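Local atomic coordinates of putative fructose-aminoacid-6-phosphate deglycase (PDB entry 3EUA), a protein that catalyses the conversion of a range of fructosamine 6-phosphates to glucose 6-phosphate and a free amino acid. Residues A[57-61]-A[62-66]; A[94-97]-A[98-102]. All coordinates share one frame; numbering follows the deposited sequence.

Interaction 1: residues A[57-61]-A[62-66]; sequences DLYSA and NEFIQ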
ATOM      1  N   ASP A  57      -9.218  -6.216  -4.879  1.00 21.15           N
ATOM      2  CA  ASP A  57      -7.975  -5.501  -5.115  1.00 20.93           C
ATOM      3  C   ASP A  57      -8.272  -3.988  -5.080  1.00 20.37           C
ATOM      4  O   ASP A  57      -9.402  -3.552  -5.284  1.00 20.78           O
ATOM      5  CB  ASP A  57      -7.290  -5.908  -6.421  1.00 21.05           C
ATOM      6  CG  ASP A  57      -6.562  -7.237  -6.333  1.00 22.39           C
ATOM      7  OD1 ASP A  57      -5.594  -7.341  -5.565  1.00 23.00           O
ATOM      8  OD2 ASP A  57      -6.900  -8.161  -7.099  1.00 22.07           O
ATOM      9  N   LEU A  58      -7.251  -3.208  -4.757  1.00 20.11           N
ATOM     10  CA  LEU A  58      -7.369  -1.770  -4.655  1.00 20.24           C
ATOM     11  C   LEU A  58      -6.229  -1.116  -5.350  1.00 20.12           C
ATOM     12  O   LEU A  58      -5.080  -1.478  -5.118  1.00 20.17           O
ATOM     13  CB  LEU A  58      -7.364  -1.377  -3.181  1.00 20.44           C
ATOM     14  CG  LEU A  58      -7.603   0.088  -2.776  1.00 20.39           C
ATOM     15  CD1 LEU A  58      -8.263   0.142  -1.438  1.00 20.78           C
ATOM     16  CD2 LEU A  58      -6.343   0.922  -2.724  1.00 20.14           C
ATOM     17  N   TYR A  59      -6.521  -0.147  -6.209  1.00 20.18           N
ATOM     18  CA  TYR A  59      -5.462   0.562  -6.946  1.00 20.66           C
ATOM     19  C   TYR A  59      -5.813   1.999  -7.144  1.00 20.29           C
ATOM     20  O   TYR A  59      -6.988   2.357  -7.166  1.00 20.94           O
ATOM     21  CB  TYR A  59      -5.264   0.004  -8.366  1.00 21.10           C
ATOM     22  CG  TYR A  59      -5.023  -1.482  -8.449  1.00 22.19           C
ATOM     23  CD1 TYR A  59      -3.784  -2.023  -8.137  1.00 22.30           C
ATOM     24  CD2 TYR A  59      -6.043  -2.348  -8.846  1.00 23.08           C
ATOM     25  CE1 TYR A  59      -3.586  -3.405  -8.188  1.00 23.42           C
ATOM     26  CE2 TYR A  59      -5.833  -3.721  -8.926  1.00 22.45           C
ATOM     27  CZ  TYR A  59      -4.609  -4.247  -8.587  1.00 23.00           C
ATOM     28  OH  TYR A  59      -4.398  -5.626  -8.625  1.00 22.75           O
ATOM     29  N   SER A  60      -4.786   2.813  -7.304  1.00 20.15           N
ATOM     30  CA  SER A  60      -4.940   4.194  -7.689  1.00 20.50           C
ATOM     31  C   SER A  60      -5.425   4.067  -9.147  1.00 20.20           C
ATOM     32  O   SER A  60      -5.056   3.102  -9.821  1.00 20.46           O
ATOM     33  CB  SER A  60      -3.608   4.935  -7.603  1.00 21.53           C
ATOM     34  OG  SER A  60      -3.783   6.314  -7.895  1.00 23.59           O
ATOM     35  N   ALA A  61      -6.250   4.987  -9.631  1.00 19.25           N
ATOM     36  CA  ALA A  61      -6.873   4.821 -10.971  1.00 19.16           C
ATOM     37  C   ALA A  61      -5.944   4.634 -12.148  1.00 19.20           C
ATOM     38  O   ALA A  61      -6.223   3.826 -13.027  1.00 18.32           O
ATOM     39  CB  ALA A  61      -7.818   5.965 -11.261  1.00 19.99           C
ATOM     40  N   ASN A  62      -4.846   5.386 -12.205  1.00 19.36           N
ATOM     41  CA  ASN A  62      -3.971   5.260 -13.363  1.00 19.56           C
ATOM     42  C   ASN A  62      -3.137   3.976 -13.248  1.00 19.10           C
ATOM     43  O   ASN A  62      -2.803   3.367 -14.258  1.00 19.24           O
ATOM     44  CB  ASN A  62      -3.110   6.518 -13.550  1.00 19.67           C
ATOM     45  CG  ASN A  62      -3.125   6.996 -14.976  1.00 23.20           C
ATOM     46  OD1 ASN A  62      -3.860   6.450 -15.798  1.00 24.95           O
ATOM     47  ND2 ASN A  62      -2.361   8.056 -15.280  1.00 24.46           N
ATOM     48  N   GLU A  63      -2.826   3.564 -12.010  1.00 19.02           N
ATOM     49  CA  GLU A  63      -2.154   2.293 -11.773  1.00 18.50           C
ATOM     50  C   GLU A  63      -3.076   1.166 -12.262  1.00 18.05           C
ATOM     51  O   GLU A  63      -2.639   0.280 -12.917  1.00 18.30           O
ATOM     52  CB  GLU A  63      -1.827   2.117 -10.289  1.00 18.56           C
ATOM     53  CG  GLU A  63      -1.172   0.773  -9.926  1.00 18.50           C
ATOM     54  CD  GLU A  63       0.276   0.602 -10.412  1.00 19.76           C
ATOM     55  OE1 GLU A  63       1.080   1.570 -10.341  1.00 17.59           O
ATOM     56  OE2 GLU A  63       0.638  -0.544 -10.811  1.00 17.75           O
ATOM     57  N   PHE A  64      -4.363   1.219 -11.922  1.00 18.56           N
ATOM     58  CA  PHE A  64      -5.349   0.216 -12.378  1.00 18.36           C
ATOM     59  C   PHE A  64      -5.362   0.029 -13.880  1.00 18.35           C
ATOM     60  O   PHE A  64      -5.307  -1.083 -14.385  1.00 19.63           O
ATOM     61  CB  PHE A  64      -6.748   0.638 -11.860  1.00 18.25           C
ATOM     62  CG  PHE A  64      -7.903  -0.151 -12.429  1.00 19.26           C
ATOM     63  CD1 PHE A  64      -8.161  -1.450 -12.002  1.00 19.70           C
ATOM     64  CD2 PHE A  64      -8.775   0.438 -13.346  1.00 18.45           C
ATOM     65  CE1 PHE A  64      -9.218  -2.154 -12.491  1.00 19.01           C
ATOM     66  CE2 PHE A  64      -9.871  -0.260 -13.817  1.00 18.68           C
ATOM     67  CZ  PHE A  64     -10.090  -1.562 -13.384  1.00 18.80           C
ATOM     68  N   ILE A  65      -5.418   1.134 -14.605  1.00 18.57           N
ATOM     69  CA  ILE A  65      -5.472   1.097 -16.066  1.00 18.13           C
ATOM     70  C   ILE A  65      -4.208   0.505 -16.670  1.00 18.09           C
ATOM     71  O   ILE A  65      -4.276  -0.381 -17.538  1.00 18.38           O
ATOM     72  CB  ILE A  65      -5.644   2.515 -16.649  1.00 17.88           C
ATOM     73  CG1 ILE A  65      -7.013   3.112 -16.251  1.00 18.88           C
ATOM     74  CG2 ILE A  65      -5.452   2.496 -18.187  1.00 17.81           C
ATOM     75  CD1 ILE A  65      -7.075   4.659 -16.371  1.00 19.12           C
ATOM     76  N   GLN A  66      -3.059   0.993 -16.213  1.00 18.13           N
ATOM     77  CA  GLN A  66      -1.768   0.556 -16.749  1.00 18.13           C
ATOM     78  C   GLN A  66      -1.380  -0.837 -16.332  1.00 18.34           C
ATOM     79  O   GLN A  66      -0.840  -1.588 -17.153  1.00 17.67           O
ATOM     80  CB  GLN A  66      -0.629   1.557 -16.411  1.00 18.43           C
ATOM     81  CG  GLN A  66      -0.784   2.978 -17.063  1.00 19.25           C
ATOM     82  CD  GLN A  66      -1.046   2.913 -18.560  1.00 20.88           C
ATOM     83  OE1 GLN A  66      -2.088   3.379 -19.042  1.00 20.31           O
ATOM     84  NE2 GLN A  66      -0.146   2.269 -19.292  1.00 20.77           N
TER
HETATM   85  O   HOH W   1      -3.164   6.995 -10.475  1.00 27.48           O
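Tyr-59, next to last in strand 55-60, overlaps the root of Phe-64 one helical turn into helix 61-67: Tyr-59 CB lies 3.8 Å from Phe-64 CB. The two side chains cross at about a right angle, and Tyr-59 CD2 meets Phe-64 CD1 at 3.9 Å, near the plane of the phenylalanine ring and at its edge. With CG beside the backbone N and anti to the carbonyl carbon (chi1 -54°), the tyrosine ring passes the bent chain of Glu-63, whose CG is 4.2 Å from Tyr-59 CD1. The hydroxyl of Tyr-59 is hydrogen-bonded to Asp-48 of the second subunit. Phe-64 instead heads inward, against Val-31 of the neighbouring strand and Ala-93 of helix 88-99.

The change from strand to helix is carried by the backbone. Phe-64 N donates to Ser-60 O over 2.9 Å in a nearly straight bond (164° at the hydrogen), and Ile-65 N donates to Ala-61 O over 3.2 Å. Ile-65 also lays CG1 beside that second carbonyl, 3.4 Å from Ala-61 O. Ser-60 holds the N-cap position, yet its hydroxyl does not cap the helix directly. A water does the linking, accepting from Asn-62 N at 2.9 Å and donating to Ser-60 OG at 2.7 Å, while the same hydroxyl bonds to Glu-231 of the second subunit.

Glu-63 is shared in a similar way: OE1 meets His-228 of the second subunit, and OE2 forms a salt bridge with Arg-67. The chemistry is thus divided, with apolar carbon packed into the SIS domain core and the hydroxyls of Tyr-59 and Ser-60 and one carboxylate oxygen of Glu-63 engaged by the second subunit, which probably ties this strand-to-helix corner to the position of that subunit.

Interaction 2: residues A[94-97]-A[98-102]; sequences AAFA and RGKGA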
ATOM      1  N   ALA A  94     -13.136   4.178 -15.308  1.00 19.16           N
ATOM      2  CA  ALA A  94     -14.536   3.718 -15.429  1.00 19.34           C
ATOM      3  C   ALA A  94     -14.788   3.229 -16.845  1.00 19.95           C
ATOM      4  O   ALA A  94     -15.375   2.151 -17.045  1.00 20.20           O
ATOM      5  CB  ALA A  94     -15.568   4.845 -15.068  1.00 18.75           C
ATOM      6  N   ALA A  95     -14.363   4.025 -17.827  1.00 20.26           N
ATOM      7  CA  ALA A  95     -14.542   3.671 -19.239  1.00 20.48           C
ATOM      8  C   ALA A  95     -13.759   2.404 -19.582  1.00 20.69           C
ATOM      9  O   ALA A  95     -14.260   1.516 -20.269  1.00 20.12           O
ATOM     10  CB  ALA A  95     -14.113   4.825 -20.152  1.00 20.95           C
ATOM     11  N   PHE A  96     -12.538   2.325 -19.076  1.00 20.63           N
ATOM     12  CA  PHE A  96     -11.674   1.173 -19.274  1.00 21.03           C
ATOM     13  C   PHE A  96     -12.304  -0.123 -18.753  1.00 20.92           C
ATOM     14  O   PHE A  96     -12.339  -1.119 -19.473  1.00 20.76           O
ATOM     15  CB  PHE A  96     -10.334   1.429 -18.576  1.00 21.46           C
ATOM     16  CG  PHE A  96      -9.380   0.297 -18.657  1.00 22.07           C
ATOM     17  CD1 PHE A  96      -8.734   0.007 -19.849  1.00 24.16           C
ATOM     18  CD2 PHE A  96      -9.101  -0.470 -17.561  1.00 23.00           C
ATOM     19  CE1 PHE A  96      -7.839  -1.032 -19.925  1.00 24.45           C
ATOM     20  CE2 PHE A  96      -8.201  -1.506 -17.654  1.00 21.90           C
ATOM     21  CZ  PHE A  96      -7.588  -1.777 -18.815  1.00 23.59           C
ATOM     22  N   ALA A  97     -12.783  -0.093 -17.512  1.00 20.76           N
ATOM     23  CA  ALA A  97     -13.418  -1.249 -16.878  1.00 21.12           C
ATOM     24  C   ALA A  97     -14.701  -1.622 -17.599  1.00 21.45           C
ATOM     25  O   ALA A  97     -14.921  -2.793 -17.893  1.00 21.84           O
ATOM     26  CB  ALA A  97     -13.689  -0.975 -15.399  1.00 20.11           C
ATOM     27  N   ARG A  98     -15.525  -0.626 -17.925  1.00 21.96           N
ATOM     28  CA  ARG A  98     -16.779  -0.900 -18.615  1.00 23.33           C
ATOM     29  C   ARG A  98     -16.504  -1.520 -19.994  1.00 23.41           C
ATOM     30  O   ARG A  98     -17.210  -2.437 -20.396  1.00 24.06           O
ATOM     31  CB  ARG A  98     -17.638   0.347 -18.731  1.00 22.57           C
ATOM     32  CG  ARG A  98     -19.081   0.065 -19.123  1.00 24.15           C
ATOM     33  CD  ARG A  98     -19.973   1.274 -18.815  1.00 24.20           C
ATOM     34  NE  ARG A  98     -21.384   0.991 -19.091  1.00 25.34           N
ATOM     35  CZ  ARG A  98     -22.385   1.860 -18.963  1.00 25.94           C
ATOM     36  NH1 ARG A  98     -22.165   3.107 -18.561  1.00 25.95           N
ATOM     37  NH2 ARG A  98     -23.630   1.476 -19.248  1.00 24.73           N
ATOM     38  N   GLY A  99     -15.480  -1.030 -20.690  1.00 24.21           N
ATOM     39  CA  GLY A  99     -15.094  -1.553 -22.009  1.00 25.00           C
ATOM     40  C   GLY A  99     -14.685  -3.014 -21.954  1.00 25.48           C
ATOM     41  O   GLY A  99     -14.835  -3.723 -22.934  1.00 25.60           O
ATOM     42  N   LYS A 100     -14.172  -3.454 -20.798  1.00 25.77           N
ATOM     43  CA  LYS A 100     -13.800  -4.856 -20.554  1.00 26.30           C
ATOM     44  C   LYS A 100     -14.989  -5.731 -20.101  1.00 25.45           C
ATOM     45  O   LYS A 100     -14.798  -6.903 -19.774  1.00 25.62           O
ATOM     46  CB  LYS A 100     -12.745  -4.976 -19.461  1.00 27.16           C
ATOM     47  CG  LYS A 100     -11.404  -4.300 -19.668  1.00 29.72           C
ATOM     48  CD  LYS A 100     -10.455  -5.073 -20.482  1.00 32.92           C
ATOM     49  CE  LYS A 100      -9.098  -4.438 -20.410  1.00 33.93           C
ATOM     50  NZ  LYS A 100      -8.091  -5.202 -21.176  1.00 36.10           N
ATOM     51  N   GLY A 101     -16.192  -5.180 -20.050  1.00 24.29           N
ATOM     52  CA  GLY A 101     -17.377  -5.938 -19.638  1.00 23.69           C
ATOM     53  C   GLY A 101     -17.643  -5.933 -18.136  1.00 23.10           C
ATOM     54  O   GLY A 101     -18.559  -6.584 -17.656  1.00 23.11           O
ATOM     55  N   ALA A 102     -16.867  -5.176 -17.376  1.00 22.13           N
ATOM     56  CA  ALA A 102     -17.076  -5.126 -15.936  1.00 21.82           C
ATOM     57  C   ALA A 102     -18.321  -4.310 -15.569  1.00 21.53           C
ATOM     58  O   ALA A 102     -18.759  -3.425 -16.320  1.00 21.17           O
ATOM     59  CB  ALA A 102     -15.850  -4.549 -15.227  1.00 21.57           C
TER
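Phe-96, in the last turn of helix 88-99, and Lys-100, just past its end, supply the main side-chain packing. The lysine chain bends at chi2 (-82°) and runs to the outer end of the ring, its CE lying 3.5 Å from Phe-96 CZ in an oblique approach. Its ammonium continues to a weak hydrogen bond with Asn-68. An alanine in place of Phe-96 would probably leave the aliphatic part of Lys-100 without its support and open a gap beside Leu-72, which the ring also touches. A smaller apolar contact joins Ala-97 CB to Ala-102 CB at 4.2 Å, on the side facing Val-78. The extended side chain of Arg-98 leads away, and its NH1 is hydrogen-bonded to the backbone carbonyl of Glu-118.

Among the backbone bonds, Arg-98 N to Ala-94 O and Gly-99 N to Ala-95 O, both 2.9 Å, continue the regular helical pattern. Lys-100 N bonds to Phe-96 O at a longer 3.3 Å and also makes a weak bond to Ala-97 O. That carbonyl is gripped a second time by Ala-102 N, at 3.1 Å, while Gly-101 N closes on Arg-98 O over 2.9 Å.

Gly-101 has positive phi (88°), at which a CB would jam against the preceding carbonyl oxygen. With the Ala-102 and Gly-101 N-H bonds, this makes a Schellman motif, here ending the helix of a beta-alpha-beta crossover and delivering the chain to strand 103-108.

Interaction 1 starts helix 61-67 and interaction 2 ends helix 88-99, and the two helices pack against each other in the first SIS domain. Their centres are 13 Å apart, bridged mainly by aromatic side chains: Phe-64 CE2 lies 3.8 Å from Phe-96 CD2, and Phe-64 CZ is 4.2 Å from Ala-97 CB. Ile-65 O also packs against Phe-96 CZ at 3.8 Å. Only 57-66 faces the second subunit. In SIS domains the sugar phosphate is typically held by a Ser/Thr-rich loop, here probably the one leading into helix 88-99; interaction 1, where Ala-61 touches Glu-89 and Thr-90 at that helix's start, lies nearer to it than interaction 2, at the other end.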